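Local atomic coordinates of uracil-DNA glycosylase (Nitratifractor salsuginis, PDB entry 5X3G), a protein that belongs to the uracil-DNA glycosylase superfamily of compact alpha/beta proteins built round a short parallel sheet flanked by helices. Residues A[87-95]-A[159-168]; A[119-127]-A[242-253]. All blocks are in the same frame, centred on the assembly; numbering follows the deposited sequence.

Contact 1: residues A[87-95]-A[159-168]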
loop_
_atom_site.group_PDB
_atom_site.type_symbol
_atom_site.label_atom_id
_atom_site.label_comp_id
_atom_site.label_asym_id
_atom_site.label_seq_id
_atom_site.Cartn_x
_atom_site.Cartn_y
_atom_site.Cartn_z
ATOM N N ALA A 87 -6.670 8.671 -3.584
ATOM C CA ALA A 87 -6.387 7.378 -4.198
ATOM C C ALA A 87 -5.381 7.560 -5.326
ATOM O O ALA A 87 -5.678 8.223 -6.326
ATOM C CB ALA A 87 -7.670 6.734 -4.720
ATOM N N ILE A 88 -4.195 6.968 -5.170
ATOM C CA ILE A 88 -3.123 7.160 -6.140
ATOM C C ILE A 88 -2.456 5.834 -6.485
ATOM O O ILE A 88 -1.322 5.812 -6.973
ATOM C CB ILE A 88 -2.080 8.170 -5.622
ATOM C CG1 ILE A 88 -1.441 7.672 -4.324
ATOM C CG2 ILE A 88 -2.705 9.547 -5.427
ATOM C CD1 ILE A 88 -0.251 8.501 -3.888
ATOM N N GLY A 89 -3.146 4.724 -6.238
ATOM C CA GLY A 89 -2.663 3.427 -6.672
ATOM C C GLY A 89 -1.757 2.701 -5.705
ATOM O O GLY A 89 -1.134 1.704 -6.091
ATOM N N TYR A 90 -1.660 3.169 -4.462
ATOM C CA TYR A 90 -0.867 2.525 -3.426
ATOM C C TYR A 90 -1.741 2.241 -2.218
ATOM O O TYR A 90 -2.570 3.071 -1.834
ATOM C CB TYR A 90 0.310 3.399 -2.974
ATOM C CG TYR A 90 1.323 3.716 -4.044
ATOM C CD1 TYR A 90 2.331 2.817 -4.359
ATOM C CD2 TYR A 90 1.289 4.928 -4.719
ATOM C CE1 TYR A 90 3.270 3.108 -5.330
ATOM C CE2 TYR A 90 2.224 5.231 -5.693
ATOM C CZ TYR A 90 3.212 4.315 -5.994
ATOM O OH TYR A 90 4.146 4.613 -6.960
ATOM N N ALA A 91 -1.547 1.073 -1.619
ATOM C CA ALA A 91 -2.088 0.845 -0.290
ATOM C C ALA A 91 -1.445 1.811 0.696
ATOM O O ALA A 91 -0.279 2.194 0.555
ATOM C CB ALA A 91 -1.846 -0.601 0.148
ATOM N N PHE A 92 -2.242 2.249 1.672
ATOM C CA PHE A 92 -1.770 2.996 2.834
ATOM C C PHE A 92 -1.368 4.435 2.518
ATOM O O PHE A 92 -1.538 5.316 3.365
ATOM C CB PHE A 92 -0.600 2.263 3.499
ATOM C CG PHE A 92 -0.435 2.590 4.953
ATOM C CD1 PHE A 92 -1.544 2.681 5.777
ATOM C CD2 PHE A 92 0.820 2.799 5.498
ATOM C CE1 PHE A 92 -1.408 2.980 7.114
ATOM C CE2 PHE A 92 0.964 3.100 6.838
ATOM C CZ PHE A 92 -0.153 3.189 7.648
ATOM N N ILE A 93 -0.841 4.695 1.324
ATOM C CA ILE A 93 -0.359 6.030 0.980
ATOM C C ILE A 93 -1.540 6.899 0.570
ATOM O O ILE A 93 -2.189 6.646 -0.451
ATOM C CB ILE A 93 0.690 5.975 -0.137
ATOM C CG1 ILE A 93 1.828 5.034 0.245
ATOM C CG2 ILE A 93 1.245 7.361 -0.401
ATOM C CD1 ILE A 93 2.572 5.442 1.499
ATOM N N ASP A 94 -1.803 7.944 1.349
ATOM C CA ASP A 94 -2.909 8.854 1.081
ATOM C C ASP A 94 -2.409 10.020 0.235
ATOM O O ASP A 94 -1.575 10.812 0.687
ATOM C CB ASP A 94 -3.526 9.354 2.388
ATOM C CG ASP A 94 -4.844 10.078 2.175
ATOM O OD1 ASP A 94 -4.940 10.897 1.239
ATOM O OD2 ASP A 94 -5.795 9.826 2.944
ATOM N N GLY A 95 -2.940 10.136 -0.982
ATOM C CA GLY A 95 -2.528 11.166 -1.917
ATOM C C GLY A 95 -2.868 12.584 -1.503
ATOM O O GLY A 95 -2.381 13.523 -2.141
ATOM N N PHE A 159 9.246 3.010 1.415
ATOM C CA PHE A 159 8.583 1.710 1.404
ATOM C C PHE A 159 9.120 0.847 0.273
ATOM O O PHE A 159 9.457 -0.327 0.471
ATOM C CB PHE A 159 7.070 1.872 1.249
ATOM C CG PHE A 159 6.329 2.017 2.543
ATOM C CD1 PHE A 159 6.299 0.982 3.463
ATOM C CD2 PHE A 159 5.625 3.176 2.821
ATOM C CE1 PHE A 159 5.602 1.113 4.648
ATOM C CE2 PHE A 159 4.927 3.312 4.000
ATOM C CZ PHE A 159 4.913 2.277 4.918
ATOM N N GLU A 160 9.205 1.422 -0.931
ATOM C CA GLU A 160 9.662 0.634 -2.072
ATOM C C GLU A 160 11.141 0.274 -1.963
ATOM O O GLU A 160 11.540 -0.819 -2.381
ATOM C CB GLU A 160 9.368 1.383 -3.369
ATOM C CG GLU A 160 7.874 1.498 -3.644
ATOM C CD GLU A 160 7.554 2.262 -4.909
ATOM O OE1 GLU A 160 8.194 3.307 -5.148
ATOM O OE2 GLU A 160 6.658 1.818 -5.659
ATOM N N ARG A 161 11.964 1.165 -1.400
ATOM C CA ARG A 161 13.367 0.833 -1.164
ATOM C C ARG A 161 13.504 -0.380 -0.259
ATOM O O ARG A 161 14.429 -1.183 -0.430
ATOM C CB ARG A 161 14.107 2.022 -0.547
ATOM C CG ARG A 161 14.444 3.151 -1.503
ATOM C CD ARG A 161 15.338 4.165 -0.808
ATOM N NE ARG A 161 15.898 5.154 -1.722
ATOM C CZ ARG A 161 15.305 6.301 -2.035
ATOM N NH1 ARG A 161 14.125 6.599 -1.511
ATOM N NH2 ARG A 161 15.891 7.147 -2.871
ATOM N N SER A 162 12.598 -0.527 0.704
ATOM C CA SER A 162 12.587 -1.667 1.603
ATOM C C SER A 162 11.881 -2.878 1.008
ATOM O O SER A 162 11.693 -3.875 1.712
ATOM C CB SER A 162 11.935 -1.274 2.931
ATOM O OG SER A 162 12.696 -0.265 3.579
ATOM N N GLY A 163 11.493 -2.818 -0.264
ATOM C CA GLY A 163 10.924 -3.973 -0.931
ATOM C C GLY A 163 9.476 -4.243 -0.600
ATOM O O GLY A 163 9.036 -5.397 -0.655
ATOM N N VAL A 164 8.713 -3.211 -0.264
ATOM C CA VAL A 164 7.329 -3.367 0.160
ATOM C C VAL A 164 6.420 -3.066 -1.020
ATOM O O VAL A 164 6.417 -1.948 -1.547
ATOM C CB VAL A 164 7.004 -2.463 1.358
ATOM C CG1 VAL A 164 5.518 -2.537 1.705
ATOM C CG2 VAL A 164 7.857 -2.866 2.550
ATOM N N LEU A 165 5.661 -4.073 -1.441
ATOM C CA LEU A 165 4.599 -3.905 -2.423
ATOM C C LEU A 165 3.332 -3.485 -1.692
ATOM O O LEU A 165 2.782 -4.260 -0.899
ATOM C CB LEU A 165 4.367 -5.202 -3.202
ATOM C CG LEU A 165 3.290 -5.187 -4.292
ATOM C CD1 LEU A 165 3.698 -4.302 -5.455
ATOM C CD2 LEU A 165 3.001 -6.602 -4.763
ATOM N N LEU A 166 2.885 -2.254 -1.941
ATOM C CA LEU A 166 1.718 -1.687 -1.266
ATOM C C LEU A 166 0.473 -2.076 -2.052
ATOM O O LEU A 166 0.031 -1.363 -2.954
ATOM C CB LEU A 166 1.873 -0.178 -1.139
ATOM C CG LEU A 166 3.084 0.266 -0.321
ATOM C CD1 LEU A 166 3.419 1.729 -0.595
ATOM C CD2 LEU A 166 2.834 0.041 1.163
ATOM N N LEU A 167 -0.118 -3.212 -1.687
ATOM C CA LEU A 167 -1.123 -3.878 -2.506
ATOM C C LEU A 167 -2.494 -3.803 -1.842
ATOM O O LEU A 167 -2.684 -4.333 -0.744
ATOM C CB LEU A 167 -0.724 -5.334 -2.747
ATOM C CG LEU A 167 -1.686 -6.189 -3.572
ATOM C CD1 LEU A 167 -1.891 -5.586 -4.953
ATOM C CD2 LEU A 167 -1.172 -7.617 -3.664
ATOM N N ASN A 168 -3.443 -3.155 -2.514
ATOM C CA ASN A 168 -4.839 -3.153 -2.095
ATOM C C ASN A 168 -5.543 -4.407 -2.604
ATOM O O ASN A 168 -5.202 -4.944 -3.661
ATOM C CB ASN A 168 -5.564 -1.906 -2.612
ATOM C CG ASN A 168 -5.385 -0.702 -1.703
ATOM O OD1 ASN A 168 -5.334 -0.833 -0.483
ATOM N ND2 ASN A 168 -5.280 0.477 -2.298
#

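Contact 2: residues A[119-127]-A[242-253]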
loop_
_atom_site.group_PDB
_atom_site.type_symbol
_atom_site.label_atom_id
_atom_site.label_comp_id
_atom_site.label_asym_id
_atom_site.label_seq_id
_atom_site.Cartn_x
_atom_site.Cartn_y
_atom_site.Cartn_z
ATOM N N PHE A 119 1.078 5.774 12.310
ATOM C CA PHE A 119 2.214 5.049 11.748
ATOM C C PHE A 119 3.470 5.908 11.760
ATOM O O PHE A 119 4.566 5.412 12.039
ATOM C CB PHE A 119 1.904 4.586 10.322
ATOM C CG PHE A 119 3.008 3.776 9.696
ATOM C CD1 PHE A 119 3.025 2.400 9.830
ATOM C CD2 PHE A 119 4.024 4.381 8.972
ATOM C CE1 PHE A 119 4.037 1.643 9.262
ATOM C CE2 PHE A 119 5.037 3.626 8.403
ATOM C CZ PHE A 119 5.041 2.257 8.549
ATOM N N ILE A 120 3.328 7.198 11.454
ATOM C CA ILE A 120 4.483 8.087 11.425
ATOM C C ILE A 120 5.005 8.334 12.834
ATOM O O ILE A 120 6.222 8.341 13.066
ATOM C CB ILE A 120 4.124 9.402 10.710
ATOM C CG1 ILE A 120 3.924 9.159 9.210
ATOM C CG2 ILE A 120 5.197 10.449 10.958
ATOM C CD1 ILE A 120 3.344 10.349 8.480
ATOM N N LYS A 121 4.103 8.534 13.801
ATOM C CA LYS A 121 4.549 8.613 15.190
ATOM C C LYS A 121 5.259 7.330 15.616
ATOM O O LYS A 121 6.290 7.379 16.298
ATOM C CB LYS A 121 3.366 8.901 16.113
ATOM C CG LYS A 121 2.803 10.303 15.994
ATOM C CD LYS A 121 1.645 10.493 16.958
ATOM C CE LYS A 121 0.990 11.846 16.778
ATOM N NZ LYS A 121 -0.122 12.033 17.753
HETATM N N MSE A 122 4.715 6.175 15.232
HETATM C CA MSE A 122 5.310 4.867 15.519
HETATM C C MSE A 122 6.733 4.802 14.974
HETATM O O MSE A 122 7.644 4.357 15.666
HETATM C CB MSE A 122 4.449 3.733 14.921
HETATM C CG MSE A 122 4.970 2.293 15.145
HETATM SE SE MSE A 122 6.506 1.776 14.033
HETATM C CE MSE A 122 5.666 1.838 12.276
ATOM N N ALA A 123 6.915 5.243 13.725
ATOM C CA ALA A 123 8.242 5.207 13.123
ATOM C C ALA A 123 9.196 6.161 13.830
ATOM O O ALA A 123 10.378 5.843 14.013
ATOM C CB ALA A 123 8.151 5.533 11.634
ATOM N N LEU A 124 8.702 7.333 14.242
ATOM C CA LEU A 124 9.533 8.253 15.009
ATOM C C LEU A 124 9.958 7.649 16.341
ATOM O O LEU A 124 11.064 7.923 16.820
ATOM C CB LEU A 124 8.792 9.569 15.236
ATOM C CG LEU A 124 8.628 10.482 14.022
ATOM C CD1 LEU A 124 7.745 11.673 14.373
ATOM C CD2 LEU A 124 9.997 10.935 13.502
ATOM N N VAL A 125 9.101 6.833 16.958
ATOM C CA VAL A 125 9.490 6.169 18.201
ATOM C C VAL A 125 10.512 5.073 17.923
ATOM O O VAL A 125 11.551 4.986 18.588
ATOM C CB VAL A 125 8.253 5.611 18.925
ATOM C CG1 VAL A 125 8.674 4.750 20.113
ATOM C CG2 VAL A 125 7.341 6.741 19.370
ATOM N N ALA A 126 10.229 4.219 16.935
ATOM C CA ALA A 126 11.055 3.040 16.697
ATOM C C ALA A 126 12.470 3.408 16.280
ATOM O O ALA A 126 13.406 2.632 16.504
ATOM C CB ALA A 126 10.405 2.155 15.634
ATOM N N ARG A 127 12.650 4.573 15.669
ATOM C CA ARG A 127 13.965 5.002 15.216
ATOM C C ARG A 127 14.732 5.775 16.282
ATOM O O ARG A 127 15.857 6.211 16.019
ATOM C CB ARG A 127 13.830 5.848 13.946
ATOM C CG ARG A 127 13.425 7.290 14.182
ATOM C CD ARG A 127 13.331 8.042 12.865
ATOM N NE ARG A 127 14.543 7.892 12.061
ATOM C CZ ARG A 127 15.632 8.642 12.196
ATOM N NH1 ARG A 127 15.672 9.603 13.108
ATOM N NH2 ARG A 127 16.679 8.427 11.414
ATOM N N ALA A 242 5.312 -3.724 15.897
ATOM C CA ALA A 242 5.496 -2.755 14.824
ATOM C C ALA A 242 6.902 -2.167 14.845
ATOM O O ALA A 242 7.529 -2.017 13.790
ATOM C CB ALA A 242 4.449 -1.647 14.930
ATOM N N TRP A 243 7.413 -1.826 16.034
ATOM C CA TRP A 243 8.783 -1.326 16.131
ATOM C C TRP A 243 9.771 -2.309 15.525
ATOM O O TRP A 243 10.718 -1.906 14.838
ATOM C CB TRP A 243 9.176 -1.076 17.586
ATOM C CG TRP A 243 8.329 -0.132 18.366
ATOM C CD1 TRP A 243 7.277 0.616 17.922
ATOM C CD2 TRP A 243 8.477 0.165 19.755
ATOM N NE1 TRP A 243 6.758 1.360 18.960
ATOM C CE2 TRP A 243 7.481 1.099 20.095
ATOM C CE3 TRP A 243 9.361 -0.272 20.745
ATOM C CZ2 TRP A 243 7.343 1.603 21.386
ATOM C CZ3 TRP A 243 9.225 0.229 22.023
ATOM C CH2 TRP A 243 8.224 1.156 22.334
ATOM N N GLU A 244 9.586 -3.603 15.789
ATOM C CA GLU A 244 10.545 -4.577 15.288
ATOM C C GLU A 244 10.367 -4.843 13.799
ATOM O O GLU A 244 11.357 -5.095 13.100
ATOM C CB GLU A 244 10.444 -5.882 16.078
ATOM C CG GLU A 244 11.486 -6.909 15.662
ATOM C CD GLU A 244 11.560 -8.096 16.598
ATOM O OE1 GLU A 244 10.818 -8.113 17.601
ATOM O OE2 GLU A 244 12.363 -9.015 16.327
ATOM N N LEU A 245 9.137 -4.782 13.286
ATOM C CA LEU A 245 8.959 -5.003 11.854
ATOM C C LEU A 245 9.448 -3.811 11.035
ATOM O O LEU A 245 10.234 -3.974 10.095
ATOM C CB LEU A 245 7.493 -5.302 11.538
ATOM C CG LEU A 245 7.168 -5.383 10.043
ATOM C CD1 LEU A 245 8.015 -6.447 9.365
ATOM C CD2 LEU A 245 5.694 -5.671 9.832
ATOM N N PHE A 246 9.004 -2.604 11.382
ATOM C CA PHE A 246 9.270 -1.428 10.561
ATOM C C PHE A 246 10.534 -0.683 10.956
ATOM O O PHE A 246 11.057 0.087 10.146
ATOM C CB PHE A 246 8.080 -0.469 10.623
ATOM C CG PHE A 246 6.826 -1.037 10.037
ATOM C CD1 PHE A 246 6.712 -1.236 8.670
ATOM C CD2 PHE A 246 5.764 -1.385 10.850
ATOM C CE1 PHE A 246 5.558 -1.766 8.129
ATOM C CE2 PHE A 246 4.609 -1.911 10.312
ATOM C CZ PHE A 246 4.506 -2.107 8.953
ATOM N N GLY A 247 11.019 -0.880 12.178
ATOM C CA GLY A 247 12.236 -0.255 12.646
ATOM C C GLY A 247 13.405 -0.375 11.686
ATOM O O GLY A 247 14.013 0.627 11.302
ATOM N N PRO A 248 13.746 -1.603 11.277
ATOM C CA PRO A 248 14.877 -1.777 10.347
ATOM C C PRO A 248 14.697 -1.083 9.013
ATOM O O PRO A 248 15.681 -0.917 8.280
ATOM C CB PRO A 248 14.953 -3.299 10.172
ATOM C CG PRO A 248 14.368 -3.840 11.424
ATOM C CD PRO A 248 13.256 -2.900 11.775
HETATM N N MSE A 249 13.486 -0.668 8.674
HETATM C CA MSE A 249 13.242 -0.022 7.398
HETATM C C MSE A 249 13.615 1.450 7.425
HETATM O O MSE A 249 13.914 2.035 6.382
HETATM C CB MSE A 249 11.782 -0.186 7.005
HETATM C CG MSE A 249 11.332 -1.623 6.915
HETATM SE SE MSE A 249 9.582 -1.692 6.055
HETATM C CE MSE A 249 8.954 -3.420 6.692
ATOM N N ASP A 250 13.609 2.017 8.630
ATOM C CA ASP A 250 13.809 3.446 8.876
ATOM C C ASP A 250 13.150 4.280 7.779
ATOM O O ASP A 250 13.794 5.035 7.050
ATOM C CB ASP A 250 15.292 3.790 9.009
ATOM C CG ASP A 250 15.522 5.079 9.784
ATOM O OD1 ASP A 250 14.535 5.784 10.089
ATOM O OD2 ASP A 250 16.693 5.391 10.086
ATOM N N LEU A 251 11.827 4.119 7.683
ATOM C CA LEU A 251 11.063 4.672 6.571
ATOM C C LEU A 251 11.055 6.195 6.546
ATOM O O LEU A 251 10.763 6.779 5.496
ATOM C CB LEU A 251 9.631 4.144 6.625
ATOM C CG LEU A 251 9.517 2.632 6.406
ATOM C CD1 LEU A 251 8.175 2.109 6.888
ATOM C CD2 LEU A 251 9.730 2.296 4.935
ATOM N N LEU A 252 11.365 6.851 7.660
ATOM C CA LEU A 252 11.363 8.306 7.712
ATOM C C LEU A 252 12.735 8.915 7.459
ATOM O O LEU A 252 12.856 10.141 7.442
ATOM C CB LEU A 252 10.819 8.788 9.061
ATOM C CG LEU A 252 9.374 8.389 9.376
ATOM C CD1 LEU A 252 8.930 9.003 10.677
ATOM C CD2 LEU A 252 8.431 8.792 8.254
ATOM N N LEU A 253 13.763 8.099 7.252
ATOM C CA LEU A 253 15.088 8.617 6.936
ATOM C C LEU A 253 15.139 9.044 5.474
ATOM O O LEU A 253 14.782 8.269 4.580
ATOM C CB LEU A 253 16.156 7.560 7.218
ATOM C CG LEU A 253 17.600 7.917 6.862
ATOM C CD1 LEU A 253 18.173 8.924 7.847
ATOM C CD2 LEU A 253 18.465 6.663 6.792
#

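Contact 1: residues A[87-95]-A[159-168]
Ala91, in the loop 87-95, comes to within 4.7 Å of Leu166 between CA atoms, and its backbone N donates a nearly straight hydrogen bond to Leu166 O (3.2 Å, 175° at the hydrogen). This is the one hydrogen bond between the two segments, and 87-95 forms no regular strand. Ala91 CB faces the strand, 4.0 Å from Leu166 CB, and Asn168 OD1 lies beside the same methyl. Leu166 is the hub of the apolar part. With CG anti to its carbonyl carbon (chi1 -61°), its CD1 touches two loop residues, 3.8 Å from Ile93 CG1 and 4.1 Å from Tyr90 CD1. The alpha/beta fold of the uracil-DNA glycosylase superfamily has a four-stranded parallel sheet here; 164-168 is an outer strand of it, hydrogen-bonded on one side to 73-77. Helix 152-161 leads into this strand through a Schellman motif, with Gly163 at positive phi, Val164 N bonded to Phe159 O and Gly163 N to Glu160 O. Phe159 and Glu160, at the end of that helix, also meet the loop. Ile93 CD1 reaches the Phe159 ring at CD2, 4.0 Å away, the two side chains running past each other in opposite directions. Phe92 crosses Phe159 at about a right angle, and Phe159 CZ meets the edge of the Phe92 ring. Glu160 OE2 lies near the Tyr90 ring plane, 3.6 Å from CE1, with the carboxylate turned 81° from the ring, while OE1 is held in a salt bridge by Arg156.

Contact 2: residues A[119-127]-A[242-253]
Phe119 points the edge of its ring into the face of Phe246, a T-shaped stack with centroids 4.9 Å apart and planes at 78°. Its CE1 sits over the middle of the Phe246 ring, and Leu245 CD2 lies off-centre on the opposite face. The stack belongs to a helix-helix crossing in the alpha/beta fold: the axes of 119-126 and 242-246 cross almost perpendicularly, at -81°, and the first helix then meets the 3-10 turn and loop that follow the second. Phe119 CG stands anti to the backbone N, and CZ, at the ring edge, touches Leu251 CD1 as well. Selenomethionine Met122 fills the angle between the helices. Its chain bends at both later torsions and tucks CE against Phe246 CD2 at 3.5 Å, while CG meets the edge of the Trp243 indole and SE makes a Met-aromatic contact there. Val125 CG1 packs obliquely against the benzene part of the indole, 3.6 Å from CZ2; the indole NE1 is bonded to Ile237 O. Ala126 is where the backbones come nearest, its CB 3.9 Å from Trp243 CA, and it also touches Gly247 CA. Farther along, Leu252 CD1 is inserted among Ile120, Ala123 and Leu124, closest to Leu124 CD2 at 3.6 Å. Past this cluster the chemistry turns polar. Arg127 and Asp250 form a salt bridge with their flat groups nearly coplanar, and NH2 adds a weak second bond to OD2. The stronger bond runs from Arg127 NE to the syn lone pair of Asp250 OD1, at 2.9 Å and 178°.

Contact 1 lies near the middle of the chain, its centre about 3 Å from the chain centre, and is almost wholly buried; contact 2, about 16 Å out, is only partly buried. The first sets an irregular loop against an outer sheet strand and the helix before it, held by one backbone hydrogen bond and small apolar contacts. The second joins two helices and a loop through larger aromatic and aliphatic side chains, with its salt bridge at the margin. They meet directly: Phe92 packs edge-to-face with Phe119, and Phe159 touches both Phe119 and Leu251, so the two contacts adjoin through aromatic and aliphatic packing.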